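PDB 1XEA: oxidoreductase, Gfo/Idh/MocA family, which probably binds a nicotinamide dinucleotide through an N-terminal Rossmann domain and catalyses an oxidation or reduction on a substrate not yet identified. Local coordinates for residues K16-W25 with L263-Q273; G142-E150 with H225-V233. All coordinates share one frame; numbering follows the deposited sequence.

Interaction 1: residues K16-W25 with L263-Q273; sequences KAYLPVLAQW and LASKGFDAMVQ
Ala-17 sets its methyl over one face of the Phe-268 ring, a CH-pi contact with CB 3.8 Å from the ring centroid, part of the packing of a Rossmann-domain helix against a helical segment from late in the chain. The helices, 16-22 and 268-273, cross at -67° with their axes 10.3 Å apart, and no hydrogen bond links the two segments. Phe-268 also turns its edge toward the face of Tyr-18, a T-shaped pair with planes 74° apart. The selenomethionine Met-271 bends at chi3 (55°), which carries its CE methyl to the Tyr-18 ring; the phenol OH is hydrogen-bonded to Asp-93. Before Phe-268, Gly-267 closes helix 263-265 in a Schellman motif and serves as N-cap of the next helix. Leu-263 CD1 lies against Val-21 CG2 and Pro-20 CG, while Trp-259 of the second subunit packs on both Leu-263 and Ala-17. Val-21 also spreads both its methyls against the carboxylate atom OD2 of Asp-269. At the far end, Leu-22 CD1 rests 3.6 Å from Val-272 CG1. That same CG1 lies over the five-membered ring of Trp-25, 4.3 Å from its centroid, while Gln-273 NE2 meets the indole edge at CH2.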
loop_
_atom_site.group_PDB
_atom_site.type_symbol
_atom_site.label_atom_id
_atom_site.label_comp_id
_atom_site.label_asym_id
_atom_site.label_seq_id
_atom_site.Cartn_x
_atom_site.Cartn_y
_atom_site.Cartn_z
ATOM N N LYS A 16 15.649 17.092 -20.815
ATOM C CA LYS A 16 14.595 16.354 -20.124
ATOM C C LYS A 16 13.571 17.185 -19.347
ATOM O O LYS A 16 12.398 16.821 -19.287
ATOM C CB LYS A 16 15.197 15.330 -19.159
ATOM C CG LYS A 16 15.578 13.999 -19.770
ATOM C CD LYS A 16 15.883 12.982 -18.669
ATOM C CE LYS A 16 16.246 11.595 -19.226
ATOM N NZ LYS A 16 16.508 10.595 -18.126
ATOM N N ALA A 17 13.993 18.296 -18.756
ATOM C CA ALA A 17 13.061 19.087 -17.966
ATOM C C ALA A 17 12.922 20.542 -18.368
ATOM O O ALA A 17 11.847 20.995 -18.766
ATOM C CB ALA A 17 13.451 19.004 -16.491
ATOM N N TYR A 18 14.016 21.280 -18.251
ATOM C CA TYR A 18 14.004 22.704 -18.561
ATOM C C TYR A 18 13.471 23.070 -19.945
ATOM O O TYR A 18 12.433 23.727 -20.067
ATOM C CB TYR A 18 15.402 23.274 -18.354
ATOM C CG TYR A 18 15.833 23.225 -16.914
ATOM C CD1 TYR A 18 16.858 22.387 -16.507
ATOM C CD2 TYR A 18 15.228 24.041 -15.956
ATOM C CE1 TYR A 18 17.281 22.366 -15.182
ATOM C CE2 TYR A 18 15.642 24.030 -14.625
ATOM C CZ TYR A 18 16.673 23.192 -14.246
ATOM O OH TYR A 18 17.126 23.200 -12.943
ATOM N N LEU A 19 14.172 22.640 -20.983
ATOM C CA LEU A 19 13.751 22.945 -22.340
ATOM C C LEU A 19 12.267 22.648 -22.567
ATOM O O LEU A 19 11.512 23.526 -22.997
ATOM C CB LEU A 19 14.602 22.168 -23.341
ATOM C CG LEU A 19 15.060 22.986 -24.543
ATOM C CD1 LEU A 19 15.787 22.065 -25.502
ATOM C CD2 LEU A 19 13.875 23.642 -25.230
ATOM N N PRO A 20 11.823 21.414 -22.266
ATOM C CA PRO A 20 10.408 21.112 -22.476
ATOM C C PRO A 20 9.445 22.002 -21.692
ATOM O O PRO A 20 8.349 22.306 -22.164
ATOM C CB PRO A 20 10.309 19.633 -22.096
ATOM C CG PRO A 20 11.431 19.431 -21.146
ATOM C CD PRO A 20 12.537 20.229 -21.756
ATOM N N VAL A 21 9.846 22.435 -20.503
ATOM C CA VAL A 21 8.980 23.288 -19.703
ATOM C C VAL A 21 8.981 24.705 -20.238
ATOM O O VAL A 21 7.941 25.332 -20.315
ATOM C CB VAL A 21 9.425 23.323 -18.229
ATOM C CG1 VAL A 21 8.684 24.418 -17.481
ATOM C CG2 VAL A 21 9.169 21.986 -17.588
ATOM N N LEU A 22 10.148 25.209 -20.613
ATOM C CA LEU A 22 10.225 26.561 -21.120
ATOM C C LEU A 22 9.637 26.752 -22.496
ATOM O O LEU A 22 8.914 27.717 -22.728
ATOM C CB LEU A 22 11.664 27.024 -21.133
ATOM C CG LEU A 22 12.050 27.826 -19.894
ATOM C CD1 LEU A 22 11.823 27.023 -18.621
ATOM C CD2 LEU A 22 13.499 28.216 -20.031
ATOM N N ALA A 23 9.953 25.839 -23.410
ATOM C CA ALA A 23 9.465 25.918 -24.789
ATOM C C ALA A 23 7.945 25.929 -24.848
ATOM O O ALA A 23 7.352 26.169 -25.894
ATOM C CB ALA A 23 10.007 24.754 -25.594
ATOM N N GLN A 24 7.323 25.690 -23.706
ATOM C CA GLN A 24 5.879 25.645 -23.612
ATOM C C GLN A 24 5.354 26.820 -22.784
ATOM O O GLN A 24 4.172 27.149 -22.840
ATOM C CB GLN A 24 5.488 24.297 -22.993
ATOM C CG GLN A 24 4.108 24.216 -22.405
ATOM C CD GLN A 24 4.130 24.265 -20.898
ATOM O OE1 GLN A 24 4.608 25.229 -20.300
ATOM N NE2 GLN A 24 3.619 23.215 -20.270
ATOM N N TRP A 25 6.239 27.458 -22.021
ATOM C CA TRP A 25 5.845 28.587 -21.178
ATOM C C TRP A 25 5.350 29.763 -22.005
ATOM O O TRP A 25 5.930 30.118 -23.026
ATOM C CB TRP A 25 7.016 29.034 -20.298
ATOM C CG TRP A 25 6.716 28.988 -18.832
ATOM C CD1 TRP A 25 6.854 27.908 -17.987
ATOM C CD2 TRP A 25 6.211 30.059 -18.028
ATOM N NE1 TRP A 25 6.466 28.252 -16.710
ATOM C CE2 TRP A 25 6.067 29.563 -16.707
ATOM C CE3 TRP A 25 5.863 31.391 -18.291
ATOM C CZ2 TRP A 25 5.590 30.354 -15.653
ATOM C CZ3 TRP A 25 5.386 32.186 -17.240
ATOM C CH2 TRP A 25 5.254 31.662 -15.935
ATOM N N LEU A 263 6.710 16.693 -15.101
ATOM C CA LEU A 263 7.726 17.660 -14.710
ATOM C C LEU A 263 7.200 18.575 -13.600
ATOM O O LEU A 263 7.934 18.903 -12.660
ATOM C CB LEU A 263 8.197 18.480 -15.923
ATOM C CG LEU A 263 9.152 17.761 -16.904
ATOM C CD1 LEU A 263 9.571 18.729 -18.014
ATOM C CD2 LEU A 263 10.397 17.242 -16.160
ATOM N N ALA A 264 5.927 18.963 -13.696
ATOM C CA ALA A 264 5.298 19.840 -12.701
ATOM C C ALA A 264 5.288 19.205 -11.329
ATOM O O ALA A 264 5.534 19.872 -10.310
ATOM C CB ALA A 264 3.878 20.170 -13.111
ATOM N N SER A 265 4.985 17.914 -11.300
ATOM C CA SER A 265 4.953 17.211 -10.027
ATOM C C SER A 265 6.359 17.231 -9.418
ATOM O O SER A 265 6.511 17.247 -8.194
ATOM C CB SER A 265 4.487 15.775 -10.211
ATOM O OG SER A 265 5.568 14.951 -10.549
ATOM N N LYS A 266 7.385 17.242 -10.273
ATOM C CA LYS A 266 8.755 17.290 -9.785
ATOM C C LYS A 266 9.178 18.719 -9.481
ATOM O O LYS A 266 10.368 19.024 -9.368
ATOM C CB LYS A 266 9.715 16.675 -10.787
ATOM C CG LYS A 266 9.491 15.204 -11.036
ATOM C CD LYS A 266 10.765 14.542 -11.574
ATOM C CE LYS A 266 10.459 13.161 -12.102
ATOM N NZ LYS A 266 9.764 12.330 -11.105
ATOM N N GLY A 267 8.177 19.585 -9.347
ATOM C CA GLY A 267 8.402 20.984 -9.023
ATOM C C GLY A 267 9.102 21.866 -10.042
ATOM O O GLY A 267 9.424 23.015 -9.743
ATOM N N PHE A 268 9.344 21.366 -11.246
ATOM C CA PHE A 268 10.016 22.198 -12.220
ATOM C C PHE A 268 9.197 23.398 -12.648
ATOM O O PHE A 268 9.695 24.518 -12.607
ATOM C CB PHE A 268 10.461 21.370 -13.423
ATOM C CG PHE A 268 11.633 20.469 -13.129
ATOM C CD1 PHE A 268 11.464 19.274 -12.424
ATOM C CD2 PHE A 268 12.913 20.827 -13.528
ATOM C CE1 PHE A 268 12.557 18.446 -12.127
ATOM C CE2 PHE A 268 14.002 20.006 -13.233
ATOM C CZ PHE A 268 13.819 18.812 -12.528
ATOM N N ASP A 269 7.945 23.190 -13.034
ATOM C CA ASP A 269 7.109 24.319 -13.443
ATOM C C ASP A 269 7.048 25.374 -12.340
ATOM O O ASP A 269 7.149 26.565 -12.614
ATOM C CB ASP A 269 5.684 23.856 -13.778
ATOM C CG ASP A 269 5.634 22.933 -14.991
ATOM O OD1 ASP A 269 4.520 22.633 -15.483
ATOM O OD2 ASP A 269 6.707 22.490 -15.459
ATOM N N ALA A 270 6.876 24.933 -11.096
ATOM C CA ALA A 270 6.787 25.861 -9.973
ATOM C C ALA A 270 8.072 26.651 -9.789
ATOM O O ALA A 270 8.043 27.837 -9.470
ATOM C CB ALA A 270 6.455 25.101 -8.708
HETATM N N MSE A 271 9.200 25.981 -9.977
HETATM C CA MSE A 271 10.489 26.624 -9.830
HETATM C C MSE A 271 10.675 27.657 -10.944
HETATM O O MSE A 271 10.984 28.815 -10.675
HETATM C CB MSE A 271 11.602 25.582 -9.884
HETATM C CG MSE A 271 12.982 26.170 -9.677
HETATM SE SE MSE A 271 14.395 24.916 -10.012
HETATM C CE MSE A 271 13.912 24.403 -11.830
ATOM N N VAL A 272 10.471 27.245 -12.191
ATOM C CA VAL A 272 10.627 28.156 -13.318
ATOM C C VAL A 272 9.812 29.423 -13.101
ATOM O O VAL A 272 10.244 30.523 -13.442
ATOM C CB VAL A 272 10.219 27.478 -14.629
ATOM C CG1 VAL A 272 10.257 28.474 -15.769
ATOM C CG2 VAL A 272 11.160 26.324 -14.908
ATOM N N GLN A 273 8.635 29.259 -12.521
ATOM C CA GLN A 273 7.763 30.376 -12.207
ATOM C C GLN A 273 8.491 31.350 -11.274
ATOM O O GLN A 273 8.644 32.521 -11.593
ATOM C CB GLN A 273 6.522 29.852 -11.504
ATOM C CG GLN A 273 5.788 30.911 -10.737
ATOM C CD GLN A 273 4.797 31.622 -11.610
ATOM O OE1 GLN A 273 3.611 31.278 -11.614
ATOM N NE2 GLN A 273 5.270 32.607 -12.380
#

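Interaction 2: residues G142-E150 with H225-V233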
loop_
_atom_site.group_PDB
_atom_site.type_symbol
_atom_site.label_atom_id
_atom_site.label_comp_id
_atom_site.label_asym_id
_atom_site.label_seq_id
_atom_site.Cartn_x
_atom_site.Cartn_y
_atom_site.Cartn_z
ATOM N N GLY A 142 9.253 26.384 11.248
ATOM C CA GLY A 142 7.923 26.508 11.818
ATOM C C GLY A 142 7.573 25.566 12.958
ATOM O O GLY A 142 8.225 25.542 14.004
ATOM N N ALA A 143 6.529 24.776 12.758
ATOM C CA ALA A 143 6.103 23.844 13.785
ATOM C C ALA A 143 6.735 22.467 13.606
ATOM O O ALA A 143 6.501 21.563 14.408
ATOM C CB ALA A 143 4.586 23.731 13.778
ATOM N N LEU A 144 7.535 22.308 12.557
ATOM C CA LEU A 144 8.184 21.027 12.279
ATOM C C LEU A 144 9.005 20.492 13.444
ATOM O O LEU A 144 9.960 21.130 13.877
ATOM C CB LEU A 144 9.092 21.143 11.050
ATOM C CG LEU A 144 8.441 20.972 9.680
ATOM C CD1 LEU A 144 9.492 21.134 8.582
ATOM C CD2 LEU A 144 7.792 19.604 9.596
ATOM N N ARG A 145 8.634 19.322 13.952
ATOM C CA ARG A 145 9.385 18.723 15.046
ATOM C C ARG A 145 10.480 17.839 14.464
ATOM O O ARG A 145 11.414 17.450 15.159
ATOM C CB ARG A 145 8.472 17.902 15.959
ATOM C CG ARG A 145 7.446 18.737 16.698
ATOM C CD ARG A 145 8.119 19.735 17.625
ATOM N NE ARG A 145 7.216 20.816 18.024
ATOM C CZ ARG A 145 7.390 22.098 17.704
ATOM N NH1 ARG A 145 8.443 22.459 16.975
ATOM N NH2 ARG A 145 6.515 23.015 18.112
ATOM N N SER A 146 10.354 17.530 13.180
ATOM C CA SER A 146 11.340 16.714 12.485
ATOM C C SER A 146 11.004 16.643 10.992
ATOM O O SER A 146 9.847 16.787 10.592
ATOM C CB SER A 146 11.403 15.303 13.099
ATOM O OG SER A 146 10.636 14.364 12.362
ATOM N N LEU A 147 12.031 16.450 10.178
ATOM C CA LEU A 147 11.874 16.345 8.737
ATOM C C LEU A 147 13.021 15.476 8.221
ATOM O O LEU A 147 14.190 15.816 8.399
ATOM C CB LEU A 147 11.924 17.730 8.077
ATOM C CG LEU A 147 11.914 17.753 6.539
ATOM C CD1 LEU A 147 10.576 17.263 6.028
ATOM C CD2 LEU A 147 12.211 19.147 6.027
ATOM N N ARG A 148 12.683 14.352 7.598
ATOM C CA ARG A 148 13.684 13.432 7.078
ATOM C C ARG A 148 13.530 13.256 5.583
ATOM O O ARG A 148 12.476 12.848 5.090
ATOM C CB ARG A 148 13.558 12.070 7.762
ATOM C CG ARG A 148 14.492 11.004 7.213
ATOM C CD ARG A 148 14.433 9.743 8.057
ATOM N NE ARG A 148 13.166 9.043 7.937
ATOM C CZ ARG A 148 12.622 8.305 8.902
ATOM N NH1 ARG A 148 13.236 8.172 10.075
ATOM N NH2 ARG A 148 11.458 7.697 8.685
ATOM N N TRP A 149 14.594 13.552 4.855
ATOM C CA TRP A 149 14.562 13.412 3.416
ATOM C C TRP A 149 15.492 12.257 3.018
ATOM O O TRP A 149 16.695 12.331 3.226
ATOM C CB TRP A 149 15.016 14.730 2.783
ATOM C CG TRP A 149 14.495 14.924 1.398
ATOM C CD1 TRP A 149 14.788 14.165 0.298
ATOM C CD2 TRP A 149 13.553 15.903 0.971
ATOM N NE1 TRP A 149 14.087 14.611 -0.783
ATOM C CE2 TRP A 149 13.319 15.680 -0.401
ATOM C CE3 TRP A 149 12.879 16.953 1.612
ATOM C CZ2 TRP A 149 12.437 16.465 -1.146
ATOM C CZ3 TRP A 149 12.007 17.729 0.869
ATOM C CH2 TRP A 149 11.796 17.481 -0.495
ATOM N N GLU A 150 14.923 11.184 2.480
ATOM C CA GLU A 150 15.695 10.028 2.039
ATOM C C GLU A 150 15.682 9.970 0.507
ATOM O O GLU A 150 14.633 10.122 -0.124
ATOM C CB GLU A 150 15.080 8.735 2.585
ATOM C CG GLU A 150 15.043 8.636 4.105
ATOM C CD GLU A 150 14.444 7.325 4.611
ATOM O OE1 GLU A 150 14.976 6.246 4.264
ATOM O OE2 GLU A 150 13.441 7.379 5.361
ATOM N N HIS A 225 11.994 9.075 -0.175
ATOM C CA HIS A 225 10.945 9.200 0.817
ATOM C C HIS A 225 11.113 10.420 1.688
ATOM O O HIS A 225 12.199 10.671 2.204
ATOM C CB HIS A 225 10.939 7.970 1.713
ATOM C CG HIS A 225 10.675 6.694 0.984
ATOM N ND1 HIS A 225 10.873 5.459 1.562
ATOM C CD2 HIS A 225 10.205 6.458 -0.264
ATOM C CE1 HIS A 225 10.534 4.515 0.701
ATOM N NE2 HIS A 225 10.126 5.094 -0.415
ATOM N N VAL A 226 10.042 11.182 1.859
ATOM C CA VAL A 226 10.107 12.352 2.719
ATOM C C VAL A 226 9.149 12.126 3.891
ATOM O O VAL A 226 7.992 11.746 3.704
ATOM C CB VAL A 226 9.727 13.617 1.959
ATOM C CG1 VAL A 226 9.908 14.825 2.853
ATOM C CG2 VAL A 226 10.568 13.727 0.719
ATOM N N THR A 227 9.659 12.339 5.096
ATOM C CA THR A 227 8.887 12.157 6.309
ATOM C C THR A 227 8.946 13.431 7.108
ATOM O O THR A 227 10.032 13.932 7.404
ATOM C CB THR A 227 9.470 11.062 7.200
ATOM O OG1 THR A 227 9.431 9.810 6.515
ATOM C CG2 THR A 227 8.688 10.963 8.486
ATOM N N ALA A 228 7.783 13.959 7.465
ATOM C CA ALA A 228 7.729 15.185 8.246
ATOM C C ALA A 228 6.880 14.972 9.483
ATOM O O ALA A 228 5.873 14.276 9.436
ATOM C CB ALA A 228 7.141 16.301 7.398
ATOM N N SER A 229 7.268 15.555 10.603
ATOM C CA SER A 229 6.431 15.374 11.768
ATOM C C SER A 229 6.257 16.657 12.560
ATOM O O SER A 229 7.156 17.493 12.642
ATOM C CB SER A 229 6.988 14.273 12.666
ATOM O OG SER A 229 8.008 14.770 13.501
ATOM N N TYR A 230 5.069 16.799 13.128
ATOM C CA TYR A 230 4.712 17.944 13.941
ATOM C C TYR A 230 4.196 17.340 15.226
ATOM O O TYR A 230 4.449 16.169 15.508
ATOM C CB TYR A 230 3.598 18.738 13.270
ATOM C CG TYR A 230 3.956 19.274 11.908
ATOM C CD1 TYR A 230 3.930 18.454 10.780
ATOM C CD2 TYR A 230 4.319 20.610 11.745
ATOM C CE1 TYR A 230 4.251 18.959 9.525
ATOM C CE2 TYR A 230 4.643 21.119 10.495
ATOM C CZ TYR A 230 4.606 20.294 9.394
ATOM O OH TYR A 230 4.912 20.810 8.159
ATOM N N ASP A 231 3.471 18.113 16.019
ATOM C CA ASP A 231 2.940 17.532 17.237
ATOM C C ASP A 231 1.663 16.790 16.887
ATOM O O ASP A 231 0.716 17.378 16.382
ATOM C CB ASP A 231 2.683 18.603 18.303
ATOM C CG ASP A 231 3.978 19.186 18.865
ATOM O OD1 ASP A 231 4.872 18.396 19.284
ATOM O OD2 ASP A 231 4.099 20.438 18.887
ATOM N N ASN A 232 1.665 15.484 17.136
ATOM C CA ASN A 232 0.523 14.608 16.868
ATOM C C ASN A 232 0.094 14.578 15.425
ATOM O O ASN A 232 -1.030 14.186 15.107
ATOM C CB ASN A 232 -0.665 14.985 17.741
ATOM C CG ASN A 232 -0.396 14.721 19.206
ATOM O OD1 ASN A 232 0.145 13.671 19.574
ATOM N ND2 ASN A 232 -0.770 15.665 20.053
ATOM N N VAL A 233 0.999 14.982 14.546
ATOM C CA VAL A 233 0.704 14.965 13.132
ATOM C C VAL A 233 1.959 14.568 12.391
ATOM O O VAL A 233 3.055 14.983 12.756
ATOM C CB VAL A 233 0.216 16.337 12.645
ATOM C CG1 VAL A 233 -0.229 16.221 11.191
ATOM C CG2 VAL A 233 -0.957 16.822 13.513
HETATM O O HOH W 1 4.508 20.543 15.853
HETATM O O HOH W 2 11.901 9.652 4.821
HETATM O O HOH W 3 12.996 4.104 3.483
#
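Arg-145 and Ser-146 both face Ser-229 in a classic beta bulge, where the antiparallel pairing of strands 146-150 and 225-230 begins within the mixed sheet of the second domain. Both backbone N-H groups converge on Ser-229 O, at 2.7 Å from Arg-145 N and 3.2 Å from Ser-146 N, and Ser-229 N bonds back to Ser-146 O. Regular backbone bonds follow at the hydrogen-bonded pairs Arg-148 with Thr-227 and Glu-150 with His-225.

Among polar side chains, Ser-146 OG and Ser-229 OG share a hydrogen bond of 2.9 Å. The chain of Arg-145, bent at chi2 (-62°), turns along Asp-231, and NE reaches OD2 at 3.3 Å in a salt bridge that meets the carboxylate from above its plane. Arg-148 lies alongside Thr-227, and its NE forms a salt bridge with Glu-150 OE2, which is also gripped by Arg-148 of the third subunit; this serine- and arginine-bearing face thus takes part in the subunit interface.

Apolar contacts occupy the other face, which helices 134-138 and 160-175 cover. Val-226 CG2 sits over the centre of the six-membered ring of Trp-149, 3.7 Å from the centroid, and Leu-147 CD1 touches Ala-228 CB. Beyond the bulge, Tyr-230, whose OH is hydrogen-bonded to Glu-135 and whose side chain lies about 5 Å from a nickel ion, takes Leu-144 CD2 over its ring face, 3.7 Å from the centroid.

In the fold
The two contacts illustrate how chemistry follows place in a fold. Both are partly buried, but interaction 1 is centred about 13 Å from the centre of the chain and interaction 2 about 20 Å. They share no helix or strand: interaction 1 joins the nucleotide-binding domain to helices from late in the chain, whereas interaction 2 lies inside the mixed sheet. The first has no hydrogen bond between its segments and relies on van der Waals, CH-pi and edge-to-face contacts; the second combines backbone hydrogen bonds with one apolar and one polar face. Interaction 2 is nested within the chain loop closed by interaction 1. Each also borders a different neighbour, the second subunit for interaction 1 and the third for interaction 2.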